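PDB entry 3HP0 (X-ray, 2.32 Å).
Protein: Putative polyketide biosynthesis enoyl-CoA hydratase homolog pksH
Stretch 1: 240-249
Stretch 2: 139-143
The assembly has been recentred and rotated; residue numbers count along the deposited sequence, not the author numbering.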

# COMPACT_ATOMS: atom_id res chain seq x y z
N GLN A 240 -12.56 -18.46 14.98
CA GLN A 240 -11.53 -19.46 14.68
C GLN A 240 -10.37 -18.65 14.13
O GLN A 240 -9.23 -18.76 14.58
CB GLN A 240 -12.00 -20.45 13.62
CG GLN A 240 -10.97 -21.43 13.13
CD GLN A 240 -11.53 -22.36 12.07
OE1 GLN A 240 -12.75 -22.37 11.82
NE2 GLN A 240 -10.66 -23.14 11.44
N ASN A 241 -10.68 -17.83 13.13
CA ASN A 241 -9.65 -16.96 12.58
C ASN A 241 -9.40 -16.00 13.73
O ASN A 241 -8.26 -15.67 14.05
CB ASN A 241 -10.16 -16.16 11.38
CG ASN A 241 -10.09 -16.94 10.09
OD1 ASN A 241 -9.29 -17.86 9.94
ND2 ASN A 241 -10.90 -16.54 9.13
N GLN A 242 -10.51 -15.59 14.34
CA GLN A 242 -10.52 -14.65 15.45
C GLN A 242 -9.70 -15.15 16.64
O GLN A 242 -8.82 -14.45 17.13
CB GLN A 242 -11.96 -14.38 15.91
CG GLN A 242 -12.78 -13.56 14.92
CD GLN A 242 -14.19 -13.25 15.43
OE1 GLN A 242 -14.91 -12.45 14.84
NE2 GLN A 242 -14.58 -13.91 16.52
N MSE A 243 -10.00 -16.35 17.10
CA MSE A 243 -9.28 -16.90 18.23
C MSE A 243 -7.84 -17.15 17.86
O MSE A 243 -6.96 -17.15 18.72
CB MSE A 243 -9.93 -18.20 18.69
CG MSE A 243 -11.26 -18.01 19.36
SE MSE A 243 -12.02 -19.71 19.74
CE MSE A 243 -11.37 -19.97 21.55
N GLY A 244 -7.60 -17.38 16.57
CA GLY A 244 -6.25 -17.61 16.10
C GLY A 244 -5.49 -16.31 16.23
O GLY A 244 -4.35 -16.28 16.72
N ILE A 245 -6.13 -15.23 15.79
CA ILE A 245 -5.55 -13.89 15.86
C ILE A 245 -5.38 -13.50 17.33
O ILE A 245 -4.41 -12.85 17.70
CB ILE A 245 -6.46 -12.85 15.17
CG1 ILE A 245 -6.68 -13.23 13.70
CG2 ILE A 245 -5.85 -11.47 15.28
CD1 ILE A 245 -7.72 -12.36 12.99
N ILE A 246 -6.35 -13.90 18.14
CA ILE A 246 -6.37 -13.60 19.57
C ILE A 246 -5.34 -14.42 20.36
O ILE A 246 -4.47 -13.87 21.03
CB ILE A 246 -7.80 -13.86 20.13
N ARG A 247 -5.45 -15.74 20.25
CA ARG A 247 -4.55 -16.66 20.94
C ARG A 247 -3.07 -16.38 20.65
O ARG A 247 -2.20 -16.87 21.37
CB ARG A 247 -4.88 -18.10 20.56
N TYR A 248 -2.80 -15.60 19.61
CA TYR A 248 -1.43 -15.27 19.23
C TYR A 248 -0.94 -13.96 19.84
O TYR A 248 0.20 -13.86 20.28
CB TYR A 248 -1.30 -15.19 17.71
N VAL A 249 -1.82 -12.95 19.87
CA VAL A 249 -1.46 -11.66 20.44
C VAL A 249 -1.26 -11.80 21.95
O VAL A 249 -1.34 -10.84 22.71
CB VAL A 249 -2.56 -10.60 20.11
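Stretch 2 (139-143) LFGLY

Stretch 2 is a short segment without a regular helix or strand that lies against one side of the helix that begins at Asn241 of the same chain. The contact is small, with 250 Å² buried when both sides are summed. Because stretch 2 has no axis of its own, no crossing angle is assigned, and its placement rests on the closest backbone approaches: the CA of Gly141 lies 5.9 Å from the CA of Asn241, and the CA of Phe140 lies 6.1 Å from the CA of Gly244. Over this step the numbering falls on the helix as it rises in stretch 2, so the segment first meets the helix further along and then moves back toward its start.

Leu139 makes no contact; Leu139 CB is 9.1 Å from Tyr248 CB, its nearest approach to stretch 1. Phe140 is the first residue to touch, and with 62 Å² covered it contributes the largest area of the five. Its phi/psi of -111/23 and chi1 of -58° (m) accompany a CA-to-CB bond that points toward the helix. The ring meets Tyr248 obliquely, with CE2 4.0 Å from Tyr248 CB, an apolar contact. Tyr248 is modelled only as far as CB, so the position of its ring cannot be evaluated. Further back along the helix, Phe140 CD2 lies 4.3 Å from Gly244 O. Gly244 has no side chain; an ideal CB there would point toward stretch 2 and would lie 4.5 Å from Phe140 O, but the crowding would come from stretch 1 itself, since Gln240 O, at the N-cap position, would be 3.1 Å from it.

The carbonyl of Phe140 faces the amide of Asn241: Phe140 O is 3.5 Å from Asn241 OD1. Both are carbonyl oxygens with no proton to donate, so this is a contact and not a hydrogen bond, and Asn241 ND2 is satisfied elsewhere in the structure. Gly141 follows with phi/psi of 76/-2, and a positive phi by itself favours glycine. Its CA lies 3.7 Å from Asn241 OD1. An ideal CB would point toward the helix and come within 2.4 Å of that same OD1, a clash.

Leu142 is buried and extended in its backbone, at -90/-175. Its CA-to-CB bond runs sideways, but the end of the side chain comes nearer the helix. Leu142 CD1 lies 4.2 Å from Asn241 CG, and both methyls reach Ile245: CD2 is 4.1 Å from Ile245 CG1 and CD1 is 4.2 Å from Ile245 CD1. Asn241 and Ile245 are four residues apart, about one helical turn, which lets one leucine touch both. Tyr143, also extended at -169/141, leaves the contact; Tyr143 CE1 is still 6.9 Å from Asn241 ND2, its nearest approach. No hydrogen bond joins the stretches among the modelled atoms; since some side chains are incomplete, this applies to those atoms alone.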

# COMPACT_ATOMS: atom_id res chain seq x y z
N LEU A 139 -0.95 -17.65 7.54
CA LEU A 139 -0.55 -18.43 8.70
C LEU A 139 -1.66 -18.37 9.75
O LEU A 139 -1.79 -19.25 10.61
CB LEU A 139 0.77 -17.89 9.27
CG LEU A 139 2.00 -18.05 8.38
CD1 LEU A 139 3.17 -17.25 8.93
CD2 LEU A 139 2.36 -19.52 8.27
N PHE A 140 -2.48 -17.33 9.68
CA PHE A 140 -3.58 -17.16 10.62
C PHE A 140 -4.91 -17.35 9.90
O PHE A 140 -5.95 -16.86 10.36
CB PHE A 140 -3.52 -15.78 11.26
CG PHE A 140 -2.24 -15.50 11.99
CD1 PHE A 140 -1.32 -14.59 11.48
CD2 PHE A 140 -1.94 -16.17 13.17
CE1 PHE A 140 -0.11 -14.35 12.14
CE2 PHE A 140 -0.73 -15.94 13.84
CZ PHE A 140 0.18 -15.03 13.33
N GLY A 141 -4.89 -18.05 8.78
CA GLY A 141 -6.12 -18.29 8.04
C GLY A 141 -6.58 -17.07 7.26
O GLY A 141 -7.59 -17.12 6.56
N LEU A 142 -5.86 -15.96 7.38
CA LEU A 142 -6.25 -14.77 6.65
C LEU A 142 -5.60 -14.73 5.27
O LEU A 142 -4.94 -15.68 4.84
CB LEU A 142 -5.86 -13.50 7.42
CG LEU A 142 -6.37 -13.13 8.82
CD1 LEU A 142 -7.83 -13.55 9.00
CD2 LEU A 142 -5.51 -13.77 9.86
N TYR A 143 -5.82 -13.62 4.57
CA TYR A 143 -5.21 -13.36 3.26
C TYR A 143 -5.47 -11.90 2.90
O TYR A 143 -6.55 -11.37 3.16
CB TYR A 143 -5.71 -14.32 2.16
CG TYR A 143 -7.21 -14.45 2.00
CD1 TYR A 143 -7.91 -15.47 2.65
CD2 TYR A 143 -7.92 -13.56 1.19
CE1 TYR A 143 -9.29 -15.60 2.49
CE2 TYR A 143 -9.30 -13.69 1.03
CZ TYR A 143 -9.98 -14.71 1.68
OH TYR A 143 -11.33 -14.84 1.50